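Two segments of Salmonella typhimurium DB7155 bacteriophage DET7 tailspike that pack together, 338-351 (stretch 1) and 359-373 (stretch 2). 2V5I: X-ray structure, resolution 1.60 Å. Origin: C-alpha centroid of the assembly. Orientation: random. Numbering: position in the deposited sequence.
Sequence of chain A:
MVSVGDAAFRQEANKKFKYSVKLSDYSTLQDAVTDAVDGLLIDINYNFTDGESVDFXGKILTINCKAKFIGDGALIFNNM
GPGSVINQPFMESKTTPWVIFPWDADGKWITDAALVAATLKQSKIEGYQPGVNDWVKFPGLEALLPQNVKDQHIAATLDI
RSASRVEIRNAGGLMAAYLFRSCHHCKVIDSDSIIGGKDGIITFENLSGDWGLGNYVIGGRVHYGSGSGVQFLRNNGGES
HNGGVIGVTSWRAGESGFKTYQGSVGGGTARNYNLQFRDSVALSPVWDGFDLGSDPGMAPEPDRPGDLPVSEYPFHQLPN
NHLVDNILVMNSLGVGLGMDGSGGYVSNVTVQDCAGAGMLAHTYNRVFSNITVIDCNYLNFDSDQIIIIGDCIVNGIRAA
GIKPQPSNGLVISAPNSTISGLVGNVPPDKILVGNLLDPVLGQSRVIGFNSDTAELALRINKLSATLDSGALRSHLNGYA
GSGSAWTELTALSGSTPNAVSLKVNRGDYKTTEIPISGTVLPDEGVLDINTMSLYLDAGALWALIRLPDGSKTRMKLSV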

ATOM      1  N   GLY A 338       6.103 -15.752   8.415  1.00  9.34           N
ATOM      2  CA  GLY A 338       5.807 -17.151   8.657  1.00  9.26           C
ATOM      3  C   GLY A 338       4.340 -17.306   8.936  1.00  9.99           C
ATOM      4  O   GLY A 338       3.761 -16.552   9.697  1.00 11.91           O
ATOM      5  N   MET A 339       3.678 -18.226   8.242  1.00 10.91           N
ATOM      6  CA  MET A 339       2.293 -18.499   8.575  1.00 11.72           C
ATOM      7  C   MET A 339       1.903 -19.919   8.227  1.00 11.06           C
ATOM      8  O   MET A 339       2.664 -20.648   7.586  1.00 11.67           O
ATOM      9  CB  MET A 339       1.366 -17.526   7.891  1.00 15.83           C
ATOM     10  CG  MET A 339       1.602 -17.379   6.486  1.00 15.99           C
ATOM     11  SD  MET A 339       0.280 -16.366   5.680  1.00 20.10           S
ATOM     12  CE  MET A 339       0.460 -14.823   6.447  1.00 24.18           C
ATOM     13  N   ASP A 340       0.769 -20.322   8.766  1.00 10.29           N
ATOM     14  CA  ASP A 340       0.120 -21.601   8.393  1.00 10.34           C
ATOM     15  C   ASP A 340      -1.395 -21.418   8.375  1.00  8.72           C
ATOM     16  O   ASP A 340      -1.896 -20.297   8.659  1.00  9.97           O
ATOM     17  CB  ASP A 340       0.574 -22.781   9.271  1.00 10.22           C
ATOM     18  CG  ASP A 340      -0.115 -22.874  10.660  1.00 12.76           C
ATOM     19  OD1 ASP A 340      -0.992 -22.057  10.964  1.00 13.76           O
ATOM     20  OD2 ASP A 340       0.308 -23.799  11.462  1.00 13.86           O
ATOM     21  N   GLY A 341      -2.135 -22.445   7.976  1.00  9.82           N
ATOM     22  CA  GLY A 341      -3.562 -22.438   8.052  1.00  9.65           C
ATOM     23  C   GLY A 341      -4.241 -22.556   6.719  1.00 10.42           C
ATOM     24  O   GLY A 341      -3.583 -22.597   5.689  1.00 10.89           O
ATOM     25  N   SER A 342      -5.552 -22.678   6.757  1.00 10.04           N
ATOM     26  CA  SER A 342      -6.396 -22.757   5.559  1.00 10.15           C
ATOM     27  C   SER A 342      -7.293 -21.539   5.416  1.00 11.35           C
ATOM     28  O   SER A 342      -7.684 -20.895   6.403  1.00 12.81           O
ATOM     29  CB  SER A 342      -7.206 -24.043   5.551  1.00 12.85           C
ATOM     30  OG  SER A 342      -8.251 -24.081   6.532  1.00 14.46           O
ATOM     31  N   GLY A 343      -7.663 -21.233   4.164  1.00 10.95           N
ATOM     32  CA  GLY A 343      -8.547 -20.134   3.919  1.00 11.02           C
ATOM     33  C   GLY A 343      -7.830 -18.818   4.019  1.00 12.89           C
ATOM     34  O   GLY A 343      -6.623 -18.746   4.296  1.00 15.40           O
ATOM     35  N   GLY A 344      -8.565 -17.763   3.761  1.00 10.84           N
ATOM     36  CA  GLY A 344      -8.083 -16.430   4.069  1.00 12.15           C
ATOM     37  C   GLY A 344      -7.326 -15.701   2.957  1.00 11.24           C
ATOM     38  O   GLY A 344      -7.134 -16.216   1.859  1.00  9.05           O
ATOM     39  N   TYR A 345      -6.946 -14.465   3.316  1.00 11.27           N
ATOM     40  CA  TYR A 345      -6.349 -13.464   2.406  1.00 11.00           C
ATOM     41  C   TYR A 345      -5.147 -12.814   3.055  1.00 11.68           C
ATOM     42  O   TYR A 345      -5.148 -12.561   4.276  1.00 13.94           O
ATOM     43  CB  TYR A 345      -7.400 -12.410   2.015  1.00 11.29           C
ATOM     44  CG  TYR A 345      -8.525 -13.014   1.191  1.00 10.33           C
ATOM     45  CD1 TYR A 345      -9.580 -13.664   1.799  1.00  8.62           C
ATOM     46  CD2 TYR A 345      -8.472 -13.067  -0.181  1.00 10.70           C
ATOM     47  CE1 TYR A 345     -10.586 -14.285   1.049  1.00  9.32           C
ATOM     48  CE2 TYR A 345      -9.475 -13.658  -0.937  1.00  8.48           C
ATOM     49  CZ  TYR A 345     -10.500 -14.366  -0.278  1.00  8.12           C
ATOM     50  OH  TYR A 345     -11.490 -14.972  -0.994  1.00 12.83           O
ATOM     51  N   VAL A 346      -4.123 -12.522   2.263  1.00  9.74           N
ATOM     52  CA  VAL A 346      -2.943 -11.776   2.717  1.00 10.11           C
ATOM     53  C   VAL A 346      -2.685 -10.757   1.599  1.00 10.84           C
ATOM     54  O   VAL A 346      -2.756 -11.105   0.429  1.00 11.30           O
ATOM     55  CB  VAL A 346      -1.736 -12.695   2.816  1.00 12.98           C
ATOM     56  CG1 VAL A 346      -0.495 -11.915   3.124  1.00 14.34           C
ATOM     57  CG2 VAL A 346      -1.984 -13.715   3.858  1.00 17.11           C
ATOM     58  N   SER A 347      -2.543  -9.466   1.939  1.00 10.18           N
ATOM     59  CA  SER A 347      -2.322  -8.452   0.916  1.00 10.18           C
ATOM     60  C   SER A 347      -1.306  -7.400   1.318  1.00  9.92           C
ATOM     61  O   SER A 347      -1.107  -7.094   2.488  1.00 10.25           O
ATOM     62  CB  SER A 347      -3.621  -7.676   0.585  1.00 12.44           C
ATOM     63  OG  SER A 347      -4.246  -7.183   1.780  1.00 16.46           O
ATOM     64  N   ASN A 348      -0.617  -6.887   0.308  1.00 11.09           N
ATOM     65  CA  ASN A 348       0.194  -5.719   0.487  1.00 11.21           C
ATOM     66  C   ASN A 348       1.286  -5.959   1.525  1.00 12.38           C
ATOM     67  O   ASN A 348       1.394  -5.267   2.551  1.00 13.70           O
ATOM     68  CB  ASN A 348      -0.671  -4.493   0.805  1.00 11.10           C
ATOM     69  CG  ASN A 348      -1.855  -4.344  -0.167  1.00 17.14           C
ATOM     70  OD1 ASN A 348      -1.759  -4.640  -1.378  1.00 21.43           O
ATOM     71  ND2 ASN A 348      -3.000  -3.960   0.377  1.00 23.47           N
ATOM     72  N   VAL A 349       2.120  -6.945   1.222  1.00  9.90           N
ATOM     73  CA  VAL A 349       3.217  -7.350   2.092  1.00 10.83           C
ATOM     74  C   VAL A 349       4.506  -6.982   1.417  1.00 12.03           C
ATOM     75  O   VAL A 349       4.650  -7.241   0.242  1.00 14.35           O
ATOM     76  CB  VAL A 349       3.159  -8.908   2.267  1.00 11.35           C
ATOM     77  CG1 VAL A 349       4.436  -9.473   2.873  1.00 16.78           C
ATOM     78  CG2 VAL A 349       1.962  -9.290   3.130  1.00 15.04           C
ATOM     79  N   THR A 350       5.473  -6.434   2.165  1.00  8.66           N
ATOM     80  CA  THR A 350       6.788  -6.055   1.630  1.00 10.19           C
ATOM     81  C   THR A 350       7.860  -6.672   2.544  1.00 11.47           C
ATOM     82  O   THR A 350       7.975  -6.328   3.730  1.00 12.40           O
ATOM     83  CB  THR A 350       6.937  -4.510   1.575  1.00 11.19           C
ATOM     84  OG1 THR A 350       5.871  -3.959   0.743  1.00 13.99           O
ATOM     85  CG2 THR A 350       8.322  -4.142   1.016  1.00 17.53           C
ATOM     86  N   VAL A 351       8.593  -7.659   2.021  1.00  9.10           N
ATOM     87  CA  VAL A 351       9.711  -8.269   2.721  1.00  9.79           C
ATOM     88  C   VAL A 351      10.948  -7.980   1.865  1.00 10.50           C
ATOM     89  O   VAL A 351      10.993  -8.363   0.694  1.00 11.23           O
ATOM     90  CB  VAL A 351       9.492  -9.793   2.896  1.00  8.79           C
ATOM     91  CG1 VAL A 351      10.676 -10.390   3.605  1.00 10.59           C
ATOM     92  CG2 VAL A 351       8.238 -10.077   3.683  1.00 13.05           C
ATOM     93  N   MET A 359       9.512 -15.612   2.928  1.00  9.92           N
ATOM     94  CA  MET A 359       8.205 -16.082   3.354  1.00  8.92           C
ATOM     95  C   MET A 359       8.206 -17.604   3.424  1.00  8.75           C
ATOM     96  O   MET A 359       8.700 -18.258   2.528  1.00 11.00           O
ATOM     97  CB  MET A 359       7.066 -15.610   2.416  1.00 10.58           C
ATOM     98  CG  MET A 359       5.670 -15.984   2.926  1.00 14.01           C
ATOM     99  SD  MET A 359       4.326 -15.197   2.001  1.00 20.94           S
ATOM    100  CE  MET A 359       4.255 -16.325   0.593  1.00 25.50           C
ATOM    101  N   LEU A 360       7.546 -18.153   4.452  1.00 10.05           N
ATOM    102  CA  LEU A 360       7.341 -19.586   4.557  1.00 11.14           C
ATOM    103  C   LEU A 360       5.903 -19.741   4.978  1.00  9.52           C
ATOM    104  O   LEU A 360       5.528 -19.532   6.144  1.00 11.68           O
ATOM    105  CB  LEU A 360       8.300 -20.239   5.571  1.00 11.51           C
ATOM    106  CG  LEU A 360       8.493 -21.745   5.390  1.00 17.08           C
ATOM    107  CD1 LEU A 360       9.497 -22.244   6.404  1.00 21.46           C
ATOM    108  CD2 LEU A 360       7.221 -22.523   5.513  1.00 19.08           C
ATOM    109  N   ALA A 361       5.045 -20.038   3.999  1.00 10.06           N
ATOM    110  CA  ALA A 361       3.637 -20.162   4.214  1.00 10.78           C
ATOM    111  C   ALA A 361       3.255 -21.618   4.081  1.00 12.65           C
ATOM    112  O   ALA A 361       3.141 -22.158   2.984  1.00 12.37           O
ATOM    113  CB  ALA A 361       2.868 -19.305   3.186  1.00 12.91           C
ATOM    114  N   HIS A 362       2.966 -22.236   5.215  1.00 10.94           N
ATOM    115  CA  HIS A 362       2.483 -23.600   5.244  1.00 11.28           C
ATOM    116  C   HIS A 362       0.967 -23.554   5.247  1.00 10.97           C
ATOM    117  O   HIS A 362       0.281 -23.882   6.242  1.00 10.37           O
ATOM    118  CB  HIS A 362       3.039 -24.327   6.475  1.00 12.50           C
ATOM    119  CG  HIS A 362       2.888 -25.805   6.393  1.00 14.19           C
ATOM    120  ND1 HIS A 362       3.784 -26.665   6.985  1.00 20.65           N
ATOM    121  CD2 HIS A 362       1.952 -26.579   5.797  1.00 15.82           C
ATOM    122  CE1 HIS A 362       3.404 -27.905   6.747  1.00 17.97           C
ATOM    123  NE2 HIS A 362       2.307 -27.886   6.022  1.00 17.05           N
ATOM    124  N   THR A 363       0.430 -23.119   4.097  1.00 10.90           N
ATOM    125  CA  THR A 363      -0.939 -22.698   3.967  1.00 10.09           C
ATOM    126  C   THR A 363      -1.614 -23.414   2.820  1.00 11.43           C
ATOM    127  O   THR A 363      -0.945 -23.908   1.891  1.00 11.75           O
ATOM    128  CB  THR A 363      -1.057 -21.191   3.717  1.00  8.70           C
ATOM    129  OG1 THR A 363      -0.263 -20.851   2.558  1.00 11.05           O
ATOM    130  CG2 THR A 363      -0.515 -20.434   4.924  1.00 11.03           C
ATOM    131  N   TYR A 364      -2.930 -23.477   2.945  1.00 10.08           N
ATOM    132  CA  TYR A 364      -3.842 -24.169   2.034  1.00 11.39           C
ATOM    133  C   TYR A 364      -5.019 -23.302   1.715  1.00  9.44           C
ATOM    134  O   TYR A 364      -5.633 -22.749   2.615  1.00 11.73           O
ATOM    135  CB  TYR A 364      -4.353 -25.464   2.706  1.00 11.55           C
ATOM    136  CG  TYR A 364      -3.231 -26.349   3.153  1.00 14.03           C
ATOM    137  CD1 TYR A 364      -2.568 -26.100   4.350  1.00 14.38           C
ATOM    138  CD2 TYR A 364      -2.804 -27.400   2.375  1.00 15.09           C
ATOM    139  CE1 TYR A 364      -1.514 -26.856   4.750  1.00 18.99           C
ATOM    140  CE2 TYR A 364      -1.718 -28.166   2.778  1.00 15.83           C
ATOM    141  CZ  TYR A 364      -1.106 -27.908   3.978  1.00 17.66           C
ATOM    142  OH  TYR A 364      -0.049 -28.683   4.394  1.00 22.69           O
ATOM    143  N   ASN A 365      -5.386 -23.192   0.432  1.00 11.89           N
ATOM    144  CA  ASN A 365      -6.558 -22.398   0.011  1.00 11.26           C
ATOM    145  C   ASN A 365      -6.541 -20.954   0.502  1.00  9.81           C
ATOM    146  O   ASN A 365      -7.586 -20.390   0.942  1.00 12.92           O
ATOM    147  CB  ASN A 365      -7.867 -23.065   0.451  1.00 12.97           C
ATOM    148  CG  ASN A 365      -9.122 -22.447  -0.234  1.00 18.34           C
ATOM    149  OD1 ASN A 365      -9.143 -22.267  -1.459  1.00 21.93           O
ATOM    150  ND2 ASN A 365     -10.167 -22.180   0.549  1.00 22.59           N
ATOM    151  N   ARG A 366      -5.329 -20.376   0.421  1.00 10.43           N
ATOM    152  CA  ARG A 366      -5.134 -18.968   0.798  1.00  8.11           C
ATOM    153  C   ARG A 366      -4.733 -18.158  -0.414  1.00  9.74           C
ATOM    154  O   ARG A 366      -4.090 -18.658  -1.312  1.00 11.34           O
ATOM    155  CB  ARG A 366      -4.016 -18.874   1.845  1.00  9.33           C
ATOM    156  CG  ARG A 366      -3.798 -17.481   2.473  1.00  8.27           C
ATOM    157  CD  ARG A 366      -3.110 -17.547   3.851  1.00  8.25           C
ATOM    158  NE  ARG A 366      -3.994 -18.205   4.862  1.00  7.94           N
ATOM    159  CZ  ARG A 366      -3.700 -18.498   6.098  1.00 11.27           C
ATOM    160  NH1 ARG A 366      -2.553 -18.155   6.594  1.00 10.25           N
ATOM    161  NH2 ARG A 366      -4.629 -19.105   6.833  1.00 10.99           N
ATOM    162  N   VAL A 367      -5.135 -16.890  -0.412  1.00  8.62           N
ATOM    163  CA  VAL A 367      -4.822 -15.936  -1.500  1.00 10.14           C
ATOM    164  C   VAL A 367      -3.823 -14.907  -0.994  1.00 10.55           C
ATOM    165  O   VAL A 367      -4.053 -14.286   0.007  1.00 11.22           O
ATOM    166  CB  VAL A 367      -6.081 -15.208  -2.025  1.00 13.41           C
ATOM    167  CG1 VAL A 367      -5.695 -14.286  -3.215  1.00 13.36           C
ATOM    168  CG2 VAL A 367      -7.131 -16.204  -2.475  1.00 15.49           C
ATOM    169  N   PHE A 368      -2.783 -14.654  -1.804  1.00  8.59           N
ATOM    170  CA  PHE A 368      -1.745 -13.671  -1.541  1.00 10.42           C
ATOM    171  C   PHE A 368      -1.771 -12.662  -2.691  1.00  9.73           C
ATOM    172  O   PHE A 368      -1.701 -13.098  -3.854  1.00 12.16           O
ATOM    173  CB  PHE A 368      -0.380 -14.352  -1.540  1.00 10.15           C
ATOM    174  CG  PHE A 368      -0.233 -15.392  -0.476  1.00 11.08           C
ATOM    175  CD1 PHE A 368      -0.603 -16.702  -0.713  1.00 10.34           C
ATOM    176  CD2 PHE A 368       0.373 -15.058   0.731  1.00 11.87           C
ATOM    177  CE1 PHE A 368      -0.470 -17.675   0.296  1.00 11.29           C
ATOM    178  CE2 PHE A 368       0.475 -16.009   1.737  1.00 12.65           C
ATOM    179  CZ  PHE A 368       0.110 -17.314   1.506  1.00 12.51           C
ATOM    180  N   SER A 369      -1.997 -11.358  -2.433  1.00  9.04           N
ATOM    181  CA  SER A 369      -2.065 -10.382  -3.511  1.00 12.09           C
ATOM    182  C   SER A 369      -1.121  -9.220  -3.198  1.00 10.97           C
ATOM    183  O   SER A 369      -1.046  -8.767  -2.049  1.00 11.13           O
ATOM    184  CB  SER A 369      -3.488  -9.877  -3.728  1.00 13.60           C
ATOM    185  OG  SER A 369      -4.408 -10.971  -3.872  1.00 16.37           O
ATOM    186  N   ASN A 370      -0.416  -8.745  -4.220  1.00 10.99           N
ATOM    187  CA  ASN A 370       0.392  -7.529  -4.134  1.00 11.45           C
ATOM    188  C   ASN A 370       1.510  -7.683  -3.109  1.00 11.25           C
ATOM    189  O   ASN A 370       1.564  -7.018  -2.078  1.00 13.61           O
ATOM    190  CB  ASN A 370      -0.456  -6.303  -3.816  1.00 12.27           C
ATOM    191  CG  ASN A 370       0.230  -5.027  -4.194  1.00 19.92           C
ATOM    192  OD1 ASN A 370       1.056  -5.010  -5.116  1.00 23.22           O
ATOM    193  ND2 ASN A 370      -0.065  -3.955  -3.465  1.00 22.76           N
ATOM    194  N   ILE A 371       2.367  -8.660  -3.402  1.00  9.47           N
ATOM    195  CA  ILE A 371       3.459  -9.150  -2.509  1.00 10.68           C
ATOM    196  C   ILE A 371       4.811  -8.728  -3.087  1.00 10.51           C
ATOM    197  O   ILE A 371       5.049  -8.820  -4.281  1.00 12.84           O
ATOM    198  CB  ILE A 371       3.432 -10.711  -2.388  1.00 12.75           C
ATOM    199  CG1 ILE A 371       2.046 -11.237  -1.970  1.00 18.11           C
ATOM    200  CG2 ILE A 371       4.455 -11.189  -1.377  1.00 17.52           C
ATOM    201  CD1 ILE A 371       1.541 -10.766  -0.634  1.00 15.90           C
ATOM    202  N   THR A 372       5.714  -8.304  -2.211  1.00  9.01           N
ATOM    203  CA  THR A 372       7.111  -8.020  -2.631  1.00  9.60           C
ATOM    204  C   THR A 372       7.989  -8.822  -1.694  1.00 11.60           C
ATOM    205  O   THR A 372       7.861  -8.695  -0.463  1.00 11.75           O
ATOM    206  CB  THR A 372       7.431  -6.503  -2.444  1.00 11.07           C
ATOM    207  OG1 THR A 372       6.599  -5.709  -3.317  1.00 12.43           O
ATOM    208  CG2 THR A 372       8.883  -6.187  -2.692  1.00 13.77           C
ATOM    209  N   VAL A 373       8.818  -9.723  -2.230  1.00  9.86           N
ATOM    210  CA  VAL A 373       9.792 -10.483  -1.422  1.00 10.18           C
ATOM    211  C   VAL A 373      11.084 -10.482  -2.208  1.00 11.19           C
ATOM    212  O   VAL A 373      11.258 -11.307  -3.121  1.00 11.35           O
ATOM    213  CB  VAL A 373       9.331 -11.943  -1.156  1.00 10.51           C
ATOM    214  CG1 VAL A 373      10.354 -12.635  -0.288  1.00 12.59           C
ATOM    215  CG2 VAL A 373       8.029 -11.995  -0.462  1.00 10.51           C
TER
HETATM  216  O   HOH W   1      -8.730 -18.061   0.492  1.00 12.46           O
HETATM  217  O   HOH W   2      -5.298 -11.153  -1.186  1.00 13.37           O
HETATM  218  O   HOH W   3       3.697  -5.092  -1.632  1.00 21.48           O
HETATM  219  O   HOH W   4       6.470  -3.349  -2.164  1.00 24.49           O

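The two stretches run parallel as neighbouring rungs, with three pairs of strands laid side by side. Strand 359-364 lies 4.4 Å from strand 338-342 at closest approach of their axes, and the two directions differ by only 4°.

Pairing begins at Leu360, whose O accepts a hydrogen bond from Met339 N at 3.1 Å. Ala361 is small, and its CB lies 4.0 Å from Met339 CG. His362 N donates to Met339 O at 2.9 Å. Its own O takes a weak bond from Gly341 N at 3.3 Å. The His362 ring continues along its own stretch, where NE2 and Tyr364 OH share a hydrogen bond of 3.0 Å. Tyr364 closes this ladder: its N donates to Gly341 O at 3.0 Å, and its O accepts from Gly343 N at 3.0 Å.

At Asn365 a water bridges the rungs, donating to Asn365 O at 2.6 Å and to Gly344 O at 2.8 Å.

Arg366 has the largest area covered by the other stretch. Its CA-to-CB bond points sideways, but the end of the side chain comes nearer and meets backbone carbonyls. NE donates to Gly343 O at 2.7 Å, nearly straight at 169°. NH1 makes weak bonds to Asp340 O at 3.0 Å and to Met339 SD at 3.5 Å. At Gly341 the guanidinium leaves no room for a side chain: a CB there would lie 2.9 Å from Arg366 NH2, a clash. The backbone angles of Gly341 call for glycine as well.

The second ladder starts at Val367. Its N donates to Gly344 O at 3.1 Å, and its O accepts from Val346 N at 2.9 Å. Its CB packs 3.7 Å from Tyr345 CD2. On the other face of the sheet, Phe368 CD2 lies 3.8 Å from Val346 CB, and Phe368 CE2 lies 4.0 Å from Met339 SD. Ser369 N donates to Val346 O at 3.0 Å, while Ser369 O accepts from Asn348 N at 3.0 Å.

At Asn370 the chain turns a corner, as it does at Asn348. The two side chains join there: Asn370 ND2 donates to Asn348 OD1 at 2.8 Å.

Beyond the corner, Ile371 CD1 packs 3.8 Å from Val349 CB. Thr372 N donates to Val349 O at 2.9 Å, and Thr372 O accepts from Val351 N at 2.8 Å. One water lies 2.6 Å from Thr372 OG1 and 3.0 Å from Thr350 OG1, linking both hydroxyls. Val373 ends the stretch, with CG2 4.3 Å from Val351 CB.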